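Local coordinates for PA0833-PD protein (Pseudomonas aeruginosa PAO1, PDB 6JFW) that probably binds peptidoglycan through this periplasmic OmpA C-like domain and so may tie the outer membrane to the cell wall, at residues E8-M13 with V18-Q23; N34-T39 with P46-P51; A119-S122 with G126-Q129. All blocks are in the same frame, centred on the assembly; numbering follows the deposited sequence.

Overall arrangement
Interactions 1 and 2 adjoin each other, and interaction 3 touches neither. In interaction 1, edge strand 19-23 runs back along helix 3-12, with apolar packing at one end and an arginine reaching a strand carbonyl at the other. Interaction 2 joins the short helix 33-36 to the residues leading into helix 49-61 through an aromatic ring, with no hydrogen bond between its segments. The two meet where Val18 of interaction 1 touches Phe48 of interaction 2; both contacts are partly buried. Interaction 3 is a surface contact, its centre about 20 Å or more from the other two centres, in which a loop lies against helix 124-130 and an arginine side chain bonding to a loop carbonyl carries the polar part.

Interaction 1: residues E8-M13 with V18-Q23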
ATOM      1  N   GLU A   8     -14.101  -7.875   5.667  1.00 15.34           N
ATOM      2  CA  GLU A   8     -13.073  -8.371   6.573  1.00 15.90           C
ATOM      3  C   GLU A   8     -11.906  -7.398   6.668  1.00 15.35           C
ATOM      4  O   GLU A   8     -11.344  -7.192   7.751  1.00 14.88           O
ATOM      5  CB  GLU A   8     -12.594  -9.744   6.115  1.00 22.21           C
ATOM      6  CG  GLU A   8     -13.374 -10.900   6.696  1.00 34.26           C
ATOM      7  CD  GLU A   8     -13.142 -12.185   5.939  1.00 54.85           C
ATOM      8  OE1 GLU A   8     -14.136 -12.824   5.535  1.00 50.61           O
ATOM      9  OE2 GLU A   8     -11.968 -12.555   5.730  1.00 58.45           O
ATOM     10  N   LEU A   9     -11.530  -6.783   5.546  1.00 12.48           N
ATOM     11  CA  LEU A   9     -10.435  -5.820   5.567  1.00 14.73           C
ATOM     12  C   LEU A   9     -10.811  -4.565   6.344  1.00 12.54           C
ATOM     13  O   LEU A   9      -9.999  -4.046   7.119  1.00 14.48           O
ATOM     14  CB  LEU A   9     -10.019  -5.472   4.139  1.00 10.28           C
ATOM     15  CG  LEU A   9      -9.183  -6.566   3.478  1.00 16.39           C
ATOM     16  CD1 LEU A   9      -9.019  -6.316   1.990  1.00 13.50           C
ATOM     17  CD2 LEU A   9      -7.832  -6.659   4.162  1.00 18.69           C
ATOM     18  N   ARG A  10     -12.036  -4.065   6.157  1.00 11.02           N
ATOM     19  CA  ARG A  10     -12.466  -2.882   6.895  1.00 12.17           C
ATOM     20  C   ARG A  10     -12.408  -3.118   8.397  1.00 16.95           C
ATOM     21  O   ARG A  10     -11.990  -2.236   9.155  1.00 13.71           O
ATOM     22  CB  ARG A  10     -13.878  -2.475   6.474  1.00 15.09           C
ATOM     23  CG  ARG A  10     -13.899  -1.730   5.163  1.00 17.15           C
ATOM     24  CD  ARG A  10     -15.265  -1.173   4.813  1.00 20.62           C
ATOM     25  NE  ARG A  10     -15.281  -0.782   3.408  1.00 23.68           N
ATOM     26  CZ  ARG A  10     -14.725   0.329   2.937  1.00 16.90           C
ATOM     27  NH1 ARG A  10     -14.122   1.178   3.761  1.00 19.08           N
ATOM     28  NH2 ARG A  10     -14.772   0.593   1.640  1.00 24.68           N
ATOM     29  N   ARG A  11     -12.810  -4.308   8.845  1.00 13.58           N
ATOM     30  CA  ARG A  11     -12.758  -4.611  10.269  1.00 13.58           C
ATOM     31  C   ARG A  11     -11.319  -4.636  10.772  1.00 14.51           C
ATOM     32  O   ARG A  11     -10.991  -3.996  11.778  1.00 19.55           O
ATOM     33  CB  ARG A  11     -13.453  -5.944  10.546  1.00 21.16           C
ATOM     34  CG  ARG A  11     -13.698  -6.195  12.019  1.00 25.04           C
ATOM     35  CD  ARG A  11     -15.071  -6.793  12.260  1.00 27.39           C
ATOM     36  NE  ARG A  11     -15.366  -6.891  13.687  1.00 32.30           N
ATOM     37  CZ  ARG A  11     -16.371  -6.265  14.290  1.00 33.61           C
ATOM     38  NH1 ARG A  11     -17.198  -5.500  13.590  1.00 28.49           N
ATOM     39  NH2 ARG A  11     -16.554  -6.413  15.595  1.00 29.42           N
ATOM     40  N   GLN A  12     -10.440  -5.361  10.073  1.00 18.00           N
ATOM     41  CA  GLN A  12      -9.058  -5.493  10.524  1.00 15.41           C
ATOM     42  C   GLN A  12      -8.313  -4.165  10.503  1.00 18.69           C
ATOM     43  O   GLN A  12      -7.447  -3.930  11.352  1.00 16.96           O
ATOM     44  CB  GLN A  12      -8.310  -6.505   9.659  1.00 19.44           C
ATOM     45  CG  GLN A  12      -8.723  -7.948   9.844  1.00 24.39           C
ATOM     46  CD  GLN A  12      -8.041  -8.852   8.841  1.00 31.54           C
ATOM     47  OE1 GLN A  12      -8.037  -8.570   7.643  1.00 32.06           O
ATOM     48  NE2 GLN A  12      -7.445  -9.935   9.324  1.00 38.17           N
ATOM     49  N   MET A  13      -8.611  -3.298   9.540  1.00 13.75           N
ATOM     50  CA  MET A  13      -7.879  -2.045   9.402  1.00 19.48           C
ATOM     51  C   MET A  13      -8.458  -0.920  10.249  1.00 18.16           C
ATOM     52  O   MET A  13      -7.927   0.195  10.210  1.00 14.19           O
ATOM     53  CB  MET A  13      -7.832  -1.614   7.932  1.00 18.40           C
ATOM     54  CG  MET A  13      -6.985  -2.515   7.038  1.00 17.98           C
ATOM     55  SD  MET A  13      -5.272  -2.698   7.589  1.00 24.90           S
ATOM     56  CE  MET A  13      -5.266  -4.402   8.143  1.00 21.97           C
ATOM     57  N   VAL A  18      -5.030   2.888   7.898  1.00 15.26           N
ATOM     58  CA  VAL A  18      -5.120   2.366   6.539  1.00 18.82           C
ATOM     59  C   VAL A  18      -6.540   2.566   6.032  1.00 21.18           C
ATOM     60  O   VAL A  18      -7.507   2.166   6.688  1.00 22.52           O
ATOM     61  CB  VAL A  18      -4.729   0.881   6.497  1.00 18.05           C
ATOM     62  CG1 VAL A  18      -4.961   0.310   5.107  1.00 19.77           C
ATOM     63  CG2 VAL A  18      -3.288   0.698   6.919  1.00 19.72           C
ATOM     64  N   GLU A  19      -6.672   3.181   4.861  1.00 19.32           N
ATOM     65  CA  GLU A  19      -7.982   3.374   4.259  1.00 17.71           C
ATOM     66  C   GLU A  19      -8.280   2.261   3.264  1.00 20.71           C
ATOM     67  O   GLU A  19      -7.401   1.813   2.525  1.00 15.27           O
ATOM     68  CB  GLU A  19      -8.081   4.727   3.554  1.00 24.79           C
ATOM     69  CG  GLU A  19      -7.446   5.871   4.298  1.00 30.50           C
ATOM     70  CD  GLU A  19      -7.214   7.052   3.401  1.00 48.05           C
ATOM     71  OE1 GLU A  19      -6.510   7.989   3.825  1.00 52.55           O
ATOM     72  OE2 GLU A  19      -7.744   7.036   2.270  1.00 53.50           O
ATOM     73  N   VAL A  20      -9.536   1.833   3.253  1.00 15.59           N
ATOM     74  CA  VAL A  20     -10.020   0.781   2.370  1.00 14.27           C
ATOM     75  C   VAL A  20     -11.011   1.420   1.411  1.00 16.46           C
ATOM     76  O   VAL A  20     -12.003   2.017   1.845  1.00 17.00           O
ATOM     77  CB  VAL A  20     -10.678  -0.358   3.162  1.00 17.40           C
ATOM     78  CG1 VAL A  20     -11.139  -1.462   2.230  1.00 14.10           C
ATOM     79  CG2 VAL A  20      -9.719  -0.889   4.219  1.00 20.91           C
ATOM     80  N   GLN A  21     -10.744   1.304   0.115  1.00 11.53           N
ATOM     81  CA  GLN A  21     -11.605   1.885  -0.904  1.00  9.19           C
ATOM     82  C   GLN A  21     -12.138   0.803  -1.826  1.00 14.85           C
ATOM     83  O   GLN A  21     -11.369  -0.001  -2.365  1.00 13.67           O
ATOM     84  CB  GLN A  21     -10.872   2.944  -1.727  1.00 14.83           C
ATOM     85  CG  GLN A  21     -10.253   4.039  -0.898  1.00 21.81           C
ATOM     86  CD  GLN A  21      -9.825   5.219  -1.740  1.00 32.77           C
ATOM     87  OE1 GLN A  21      -9.687   5.111  -2.959  1.00 25.81           O
ATOM     88  NE2 GLN A  21      -9.616   6.360  -1.095  1.00 28.97           N
ATOM     89  N   ARG A  22     -13.456   0.787  -1.985  1.00 16.30           N
ATOM     90  CA  ARG A  22     -14.107   0.033  -3.045  1.00 15.38           C
ATOM     91  C   ARG A  22     -14.002   0.829  -4.341  1.00 19.40           C
ATOM     92  O   ARG A  22     -14.430   1.986  -4.397  1.00 14.81           O
ATOM     93  CB  ARG A  22     -15.566  -0.223  -2.687  1.00 16.53           C
ATOM     94  CG  ARG A  22     -16.432  -0.555  -3.877  1.00 20.02           C
ATOM     95  CD  ARG A  22     -16.036  -1.900  -4.421  1.00 19.60           C
ATOM     96  NE  ARG A  22     -16.000  -2.879  -3.346  1.00 21.23           N
ATOM     97  CZ  ARG A  22     -15.693  -4.157  -3.514  1.00 28.94           C
ATOM     98  NH1 ARG A  22     -15.690  -4.975  -2.474  1.00 33.66           N
ATOM     99  NH2 ARG A  22     -15.391  -4.615  -4.720  1.00 29.26           N
ATOM    100  N   GLN A  23     -13.436   0.215  -5.378  1.00 16.75           N
ATOM    101  CA  GLN A  23     -13.170   0.894  -6.647  1.00 20.50           C
ATOM    102  C   GLN A  23     -13.659  -0.019  -7.771  1.00 20.12           C
ATOM    103  O   GLN A  23     -12.869  -0.724  -8.403  1.00 22.07           O
ATOM    104  CB  GLN A  23     -11.681   1.232  -6.771  1.00 16.77           C
ATOM    105  CG  GLN A  23     -11.319   2.112  -7.955  1.00 24.46           C
ATOM    106  CD  GLN A  23     -11.995   3.469  -7.912  1.00 32.34           C
ATOM    107  OE1 GLN A  23     -12.129   4.079  -6.850  1.00 26.65           O
ATOM    108  NE2 GLN A  23     -12.421   3.951  -9.073  1.00 28.09           N
TER
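Arg10 reaches across from the helix to put both terminal nitrogens near one strand carbonyl: NH1 lies 3.0 Å and NH2 3.1 Å from Val20 O. Both bonds are weak, the N-H bent to about 120°, so this grip is loose. The stronger partner of the guanidinium is Glu6, one helical turn back, which forms a salt bridge with Arg10 NH2 and another with Arg22 NH1. One carboxylate therefore serves an arginine from the helix and one from the strand. The extended Arg10 chain carries its guanidinium over Val20, whose CG1 sits 4.1 Å above the centre of the plane. Towards the helix end the contact turns apolar: Met13 bends at chi2 (-56°) and lays SD 3.8 Å from Val18 CB, while its CB touches Val20 CG2. Met13 N bonds to Leu9 O at 2.9 Å, and the Thr16 hydroxyl in the linking turn pairs with both Met13 O and Val18 N. Leu9 also packs on Leu55 and Ser58 of helix 49-61. Helix 3-12 and strand 19-23 are joined by a short loop and run nearly antiparallel (162°), the helix packing on an edge strand of the mixed sheet of this OmpA C-like domain.

Interaction 2: residues N34-T39 with P46-P51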
ATOM      1  N   ASN A  34       3.278   8.212   6.714  1.00 21.23           N
ATOM      2  CA  ASN A  34       3.610   8.623   8.075  1.00 25.92           C
ATOM      3  C   ASN A  34       3.338   7.539   9.110  1.00 29.05           C
ATOM      4  O   ASN A  34       3.837   7.639  10.236  1.00 32.73           O
ATOM      5  CB  ASN A  34       2.836   9.888   8.451  1.00 31.78           C
ATOM      6  CG  ASN A  34       1.358   9.625   8.660  1.00 38.46           C
ATOM      7  OD1 ASN A  34       0.696   9.024   7.815  1.00 39.31           O
ATOM      8  ND2 ASN A  34       0.835  10.067   9.799  1.00 48.03           N
ATOM      9  N   ILE A  35       2.556   6.515   8.773  1.00 24.50           N
ATOM     10  CA  ILE A  35       2.285   5.421   9.700  1.00 26.10           C
ATOM     11  C   ILE A  35       2.848   4.093   9.222  1.00 22.60           C
ATOM     12  O   ILE A  35       2.937   3.151  10.026  1.00 19.35           O
ATOM     13  CB  ILE A  35       0.774   5.280   9.985  1.00 29.09           C
ATOM     14  CG1 ILE A  35       0.035   4.799   8.739  1.00 28.27           C
ATOM     15  CG2 ILE A  35       0.191   6.601  10.452  1.00 33.25           C
ATOM     16  CD1 ILE A  35      -0.410   3.378   8.826  1.00 33.39           C
ATOM     17  N   THR A  36       3.225   3.981   7.949  1.00 18.53           N
ATOM     18  CA  THR A  36       3.773   2.742   7.415  1.00 19.06           C
ATOM     19  C   THR A  36       5.282   2.663   7.589  1.00 16.88           C
ATOM     20  O   THR A  36       5.823   1.586   7.859  1.00 18.48           O
ATOM     21  CB  THR A  36       3.417   2.607   5.931  1.00 17.41           C
ATOM     22  OG1 THR A  36       1.998   2.709   5.769  1.00 20.42           O
ATOM     23  CG2 THR A  36       3.890   1.269   5.380  1.00 18.23           C
ATOM     24  N   PHE A  37       5.973   3.790   7.456  1.00 15.98           N
ATOM     25  CA  PHE A  37       7.423   3.811   7.449  1.00 15.01           C
ATOM     26  C   PHE A  37       7.950   4.671   8.585  1.00 18.54           C
ATOM     27  O   PHE A  37       7.317   5.646   9.000  1.00 18.87           O
ATOM     28  CB  PHE A  37       7.948   4.327   6.108  1.00 14.79           C
ATOM     29  CG  PHE A  37       7.538   3.476   4.951  1.00 19.38           C
ATOM     30  CD1 PHE A  37       8.141   2.248   4.745  1.00 17.55           C
ATOM     31  CD2 PHE A  37       6.527   3.878   4.094  1.00 17.93           C
ATOM     32  CE1 PHE A  37       7.761   1.443   3.695  1.00 13.87           C
ATOM     33  CE2 PHE A  37       6.140   3.075   3.039  1.00 15.29           C
ATOM     34  CZ  PHE A  37       6.758   1.854   2.843  1.00 16.44           C
ATOM     35  N   ALA A  38       9.151   4.362   9.012  1.00 21.29           N
ATOM     36  CA  ALA A  38       9.842   5.138   9.998  1.00 21.46           C
ATOM     37  C   ALA A  38      10.568   6.291   9.258  1.00 26.46           C
ATOM     38  O   ALA A  38      11.366   6.077   8.398  1.00 29.61           O
ATOM     39  CB  ALA A  38      10.831   4.264  10.717  1.00 23.25           C
ATOM     40  N   THR A  39      10.250   7.513   9.598  1.00 27.53           N
ATOM     41  CA  THR A  39      10.874   8.677   8.964  1.00 31.97           C
ATOM     42  C   THR A  39      10.718   8.700   7.445  1.00 32.84           C
ATOM     43  O   THR A  39       9.678   8.406   6.925  1.00 34.11           O
ATOM     44  CB  THR A  39      12.346   8.927   9.463  1.00 38.56           C
ATOM     45  OG1 THR A  39      12.800  10.187   9.027  1.00 49.80           O
ATOM     46  CG2 THR A  39      13.316   7.900   8.996  1.00 35.40           C
ATOM     47  N   PRO A  46       7.569   0.148  13.396  1.00 20.74           N
ATOM     48  CA  PRO A  46       7.279  -0.962  14.328  1.00 18.71           C
ATOM     49  C   PRO A  46       5.795  -1.231  14.517  1.00 20.30           C
ATOM     50  O   PRO A  46       5.370  -2.392  14.526  1.00 23.69           O
ATOM     51  CB  PRO A  46       7.950  -0.504  15.636  1.00 28.91           C
ATOM     52  CG  PRO A  46       8.356   0.941  15.421  1.00 27.69           C
ATOM     53  CD  PRO A  46       8.525   1.116  13.953  1.00 21.19           C
ATOM     54  N   SER A  47       4.996  -0.169  14.642  1.00 17.80           N
ATOM     55  CA  SER A  47       3.552  -0.210  14.838  1.00 24.05           C
ATOM     56  C   SER A  47       2.788  -0.785  13.652  1.00 22.18           C
ATOM     57  O   SER A  47       1.606  -1.111  13.797  1.00 26.39           O
ATOM     58  CB  SER A  47       3.035   1.197  15.104  1.00 33.08           C
ATOM     59  OG  SER A  47       3.241   1.986  13.940  1.00 38.11           O
ATOM     60  N   PHE A  48       3.401  -0.865  12.476  1.00 21.58           N
ATOM     61  CA  PHE A  48       2.681  -1.327  11.298  1.00 18.40           C
ATOM     62  C   PHE A  48       2.918  -2.800  10.999  1.00 16.83           C
ATOM     63  O   PHE A  48       2.356  -3.323  10.031  1.00 14.78           O
ATOM     64  CB  PHE A  48       3.056  -0.482  10.083  1.00 21.44           C
ATOM     65  CG  PHE A  48       2.006  -0.480   9.027  1.00 18.99           C
ATOM     66  CD1 PHE A  48       0.797   0.148   9.249  1.00 21.05           C
ATOM     67  CD2 PHE A  48       2.207  -1.124   7.825  1.00 18.65           C
ATOM     68  CE1 PHE A  48      -0.186   0.138   8.287  1.00 23.94           C
ATOM     69  CE2 PHE A  48       1.224  -1.133   6.859  1.00 20.12           C
ATOM     70  CZ  PHE A  48       0.028  -0.497   7.089  1.00 19.33           C
ATOM     71  N   TYR A  49       3.729  -3.476  11.811  1.00  9.80           N
ATOM     72  CA  TYR A  49       3.980  -4.898  11.606  1.00 15.31           C
ATOM     73  C   TYR A  49       2.692  -5.703  11.711  1.00 14.80           C
ATOM     74  O   TYR A  49       2.396  -6.540  10.850  1.00 15.74           O
ATOM     75  CB  TYR A  49       5.004  -5.392  12.624  1.00 17.14           C
ATOM     76  CG  TYR A  49       6.435  -5.147  12.222  1.00 18.38           C
ATOM     77  CD1 TYR A  49       6.825  -3.939  11.660  1.00 18.82           C
ATOM     78  CD2 TYR A  49       7.400  -6.121  12.414  1.00 23.00           C
ATOM     79  CE1 TYR A  49       8.135  -3.715  11.291  1.00 19.92           C
ATOM     80  CE2 TYR A  49       8.710  -5.910  12.051  1.00 34.59           C
ATOM     81  CZ  TYR A  49       9.074  -4.705  11.490  1.00 26.92           C
ATOM     82  OH  TYR A  49      10.384  -4.492  11.130  1.00 28.67           O
ATOM     83  N   ALA A  50       1.913  -5.461  12.755  1.00 16.06           N
ATOM     84  CA  ALA A  50       0.727  -6.268  12.999  1.00 15.10           C
ATOM     85  C   ALA A  50      -0.379  -5.981  11.982  1.00 14.73           C
ATOM     86  O   ALA A  50      -1.030  -6.928  11.522  1.00 16.10           O
ATOM     87  CB  ALA A  50       0.233  -6.066  14.431  1.00 18.16           C
ATOM     88  N   PRO A  51      -0.643  -4.719  11.606  1.00 17.30           N
ATOM     89  CA  PRO A  51      -1.540  -4.495  10.456  1.00 16.61           C
ATOM     90  C   PRO A  51      -1.118  -5.255   9.208  1.00 14.16           C
ATOM     91  O   PRO A  51      -1.962  -5.870   8.544  1.00 15.99           O
ATOM     92  CB  PRO A  51      -1.473  -2.976  10.264  1.00 18.35           C
ATOM     93  CG  PRO A  51      -1.258  -2.455  11.629  1.00 17.86           C
ATOM     94  CD  PRO A  51      -0.351  -3.452  12.308  1.00 19.55           C
TER
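The ring of Phe48 is sandwiched between Thr36 on one face and its own near neighbour Pro51 on the other. On the Thr36 side, OG1 stands 4.0 Å above the ring plane, displaced toward the rim, and the CA of the same residue makes a CH-pi contact, 4.3 Å from the Phe48 centroid and 21° off its normal. Pro51 CB covers the opposite face at 3.9 Å, again toward the rim. Ile35 CD1 comes in obliquely and presses to 3.3 Å from Phe48 CE1, a tight approach for two carbons. Ile35 reaches it with CG1 tucked between the backbone N and the carbonyl carbon (chi1 68°) and with chi2 at 107°, far from a staggered angle, so this branch looks strained. The Thr36 methyl is shared between two rings: CG2 touches Phe48 CD2 at 3.8 Å and also lies over one face of Phe37, whose ring turns off toward Arg89 and Val93 of helix 79-99. Phe48 also packs on Val18 and on Met31 of strand 26-32. With no hydrogen bond between the segments, the contact rests on shape and dispersion; the Thr36 hydroxyl is bonded to Pro32 O, so it can lie over the aromatic face without needing a polar partner there.

Interaction 3: residues A119-S122 with G126-Q129; sequences ASNS and GRAQ
Arg127 NH1 gives its hydrogen to Asn121 O at 3.0 Å, the sole hydrogen bond between the loop and the helix segments, with an N-H...O angle of 153°. The acceptor lies at the edge of the guanidinium, close to its plane, yet the nitrogen stands above the carbonyl plane of Asn121, 41° out of it, and so does not sit on a lone pair. Arg127 CG already lies 3.3 Å from Asn121 O, and the bend at chi3 (-64°) then turns the guanidinium back so that NH1 meets the same oxygen. The same carbonyl is thus wrapped by the methylenes and the tip of one side chain. Asn121 OD1 turns back toward the helix, 3.8 Å from Arg127 CG, and accepts weak hydrogen bonds from Asn130 ND2 and Ser75 N.

One step earlier, Ser120 O points at the helix backbone. It approaches Gly126 CA to 3.2 Å in a CA-H...O contact; Arg127 N is near it too but poorly angled, so no hydrogen bond forms. Because residue 126 is a glycine, the loop carbonyl can settle directly against the helix. The Ala119 methyl packs on the helix, its CB 3.8 Å from Gly126 CA and also close to Gln129 CB. The loop is stiffened from within by an ST turn, Ser122 N donating to Ser120 OG at 3.2 Å.

Ala119 N bonds to Asn130 OD1, so Asn130, at the far end of the helix, meets the loop at both Ala119 and Asn121. The whole contact lies at the surface: the loop comes after edge strand 107-111 and lies against helix 124-130, which leads into strand 132-139 in the middle of the sheet, while Asp74 and Thr76, in the loop between strand 65-72 and helix 79-99, touch the Arg127 side chain.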
ATOM      1  N   ALA A 119      -3.838  14.403  -3.415  1.00 19.66           N
ATOM      2  CA  ALA A 119      -4.071  15.698  -2.796  1.00 19.04           C
ATOM      3  C   ALA A 119      -3.101  16.696  -3.412  1.00 18.39           C
ATOM      4  O   ALA A 119      -2.228  16.335  -4.205  1.00 17.97           O
ATOM      5  CB  ALA A 119      -3.912  15.629  -1.274  1.00 23.48           C
ATOM      6  N   SER A 120      -3.256  17.962  -3.039  1.00 19.93           N
ATOM      7  CA  SER A 120      -2.452  19.016  -3.643  1.00 20.65           C
ATOM      8  C   SER A 120      -1.031  18.988  -3.102  1.00 19.84           C
ATOM      9  O   SER A 120      -0.815  18.917  -1.888  1.00 24.76           O
ATOM     10  CB  SER A 120      -3.073  20.386  -3.388  1.00 24.11           C
ATOM     11  OG  SER A 120      -2.314  21.399  -4.027  1.00 30.73           O
ATOM     12  N   ASN A 121      -0.063  19.059  -4.010  1.00 19.78           N
ATOM     13  CA  ASN A 121       1.339  19.182  -3.638  1.00 24.46           C
ATOM     14  C   ASN A 121       1.712  20.595  -3.206  1.00 23.40           C
ATOM     15  O   ASN A 121       2.881  20.841  -2.892  1.00 20.95           O
ATOM     16  CB  ASN A 121       2.222  18.736  -4.807  1.00 22.73           C
ATOM     17  CG  ASN A 121       2.289  17.226  -4.935  1.00 17.25           C
ATOM     18  OD1 ASN A 121       2.685  16.533  -4.000  1.00 19.44           O
ATOM     19  ND2 ASN A 121       1.886  16.708  -6.090  1.00 22.15           N
ATOM     20  N   SER A 122       0.750  21.520  -3.171  1.00 27.19           N
ATOM     21  CA  SER A 122       1.007  22.895  -2.765  1.00 28.39           C
ATOM     22  C   SER A 122       0.933  23.105  -1.259  1.00 29.42           C
ATOM     23  O   SER A 122       1.397  24.141  -0.770  1.00 27.34           O
ATOM     24  CB  SER A 122       0.016  23.845  -3.448  1.00 30.60           C
ATOM     25  OG  SER A 122       0.196  23.852  -4.853  1.00 34.69           O
ATOM     26  N   GLY A 126      -1.114  18.134   2.164  1.00 27.67           N
ATOM     27  CA  GLY A 126      -1.383  17.515   0.877  1.00 25.07           C
ATOM     28  C   GLY A 126      -0.211  16.675   0.402  1.00 21.75           C
ATOM     29  O   GLY A 126      -0.381  15.526  -0.014  1.00 15.32           O
ATOM     30  N   ARG A 127       1.000  17.240   0.472  1.00 15.07           N
ATOM     31  CA  ARG A 127       2.200  16.486   0.121  1.00 14.70           C
ATOM     32  C   ARG A 127       2.334  15.232   0.973  1.00 18.69           C
ATOM     33  O   ARG A 127       2.715  14.168   0.470  1.00 18.45           O
ATOM     34  CB  ARG A 127       3.441  17.370   0.277  1.00 21.59           C
ATOM     35  CG  ARG A 127       3.606  18.426  -0.804  1.00 23.51           C
ATOM     36  CD  ARG A 127       4.941  19.155  -0.687  1.00 25.80           C
ATOM     37  NE  ARG A 127       5.059  19.914   0.555  1.00 24.53           N
ATOM     38  CZ  ARG A 127       4.642  21.169   0.705  1.00 28.13           C
ATOM     39  NH1 ARG A 127       4.078  21.809  -0.311  1.00 22.60           N
ATOM     40  NH2 ARG A 127       4.793  21.786   1.868  1.00 28.62           N
ATOM     41  N   ALA A 128       2.021  15.335   2.267  1.00 19.23           N
ATOM     42  CA  ALA A 128       2.130  14.179   3.151  1.00 24.79           C
ATOM     43  C   ALA A 128       1.147  13.084   2.757  1.00 22.07           C
ATOM     44  O   ALA A 128       1.463  11.892   2.852  1.00 20.39           O
ATOM     45  CB  ALA A 128       1.908  14.605   4.603  1.00 23.46           C
ATOM     46  N   GLN A 129      -0.054  13.467   2.314  1.00 14.43           N
ATOM     47  CA  GLN A 129      -1.028  12.475   1.874  1.00 22.01           C
ATOM     48  C   GLN A 129      -0.565  11.746   0.622  1.00 18.81           C
ATOM     49  O   GLN A 129      -0.901  10.572   0.431  1.00 16.37           O
ATOM     50  CB  GLN A 129      -2.377  13.137   1.609  1.00 25.11           C
ATOM     51  CG  GLN A 129      -3.117  13.578   2.849  1.00 25.26           C
ATOM     52  CD  GLN A 129      -4.349  14.385   2.509  1.00 34.27           C
ATOM     53  OE1 GLN A 129      -4.376  15.602   2.682  1.00 41.44           O
ATOM     54  NE2 GLN A 129      -5.375  13.713   2.007  1.00 32.82           N
TER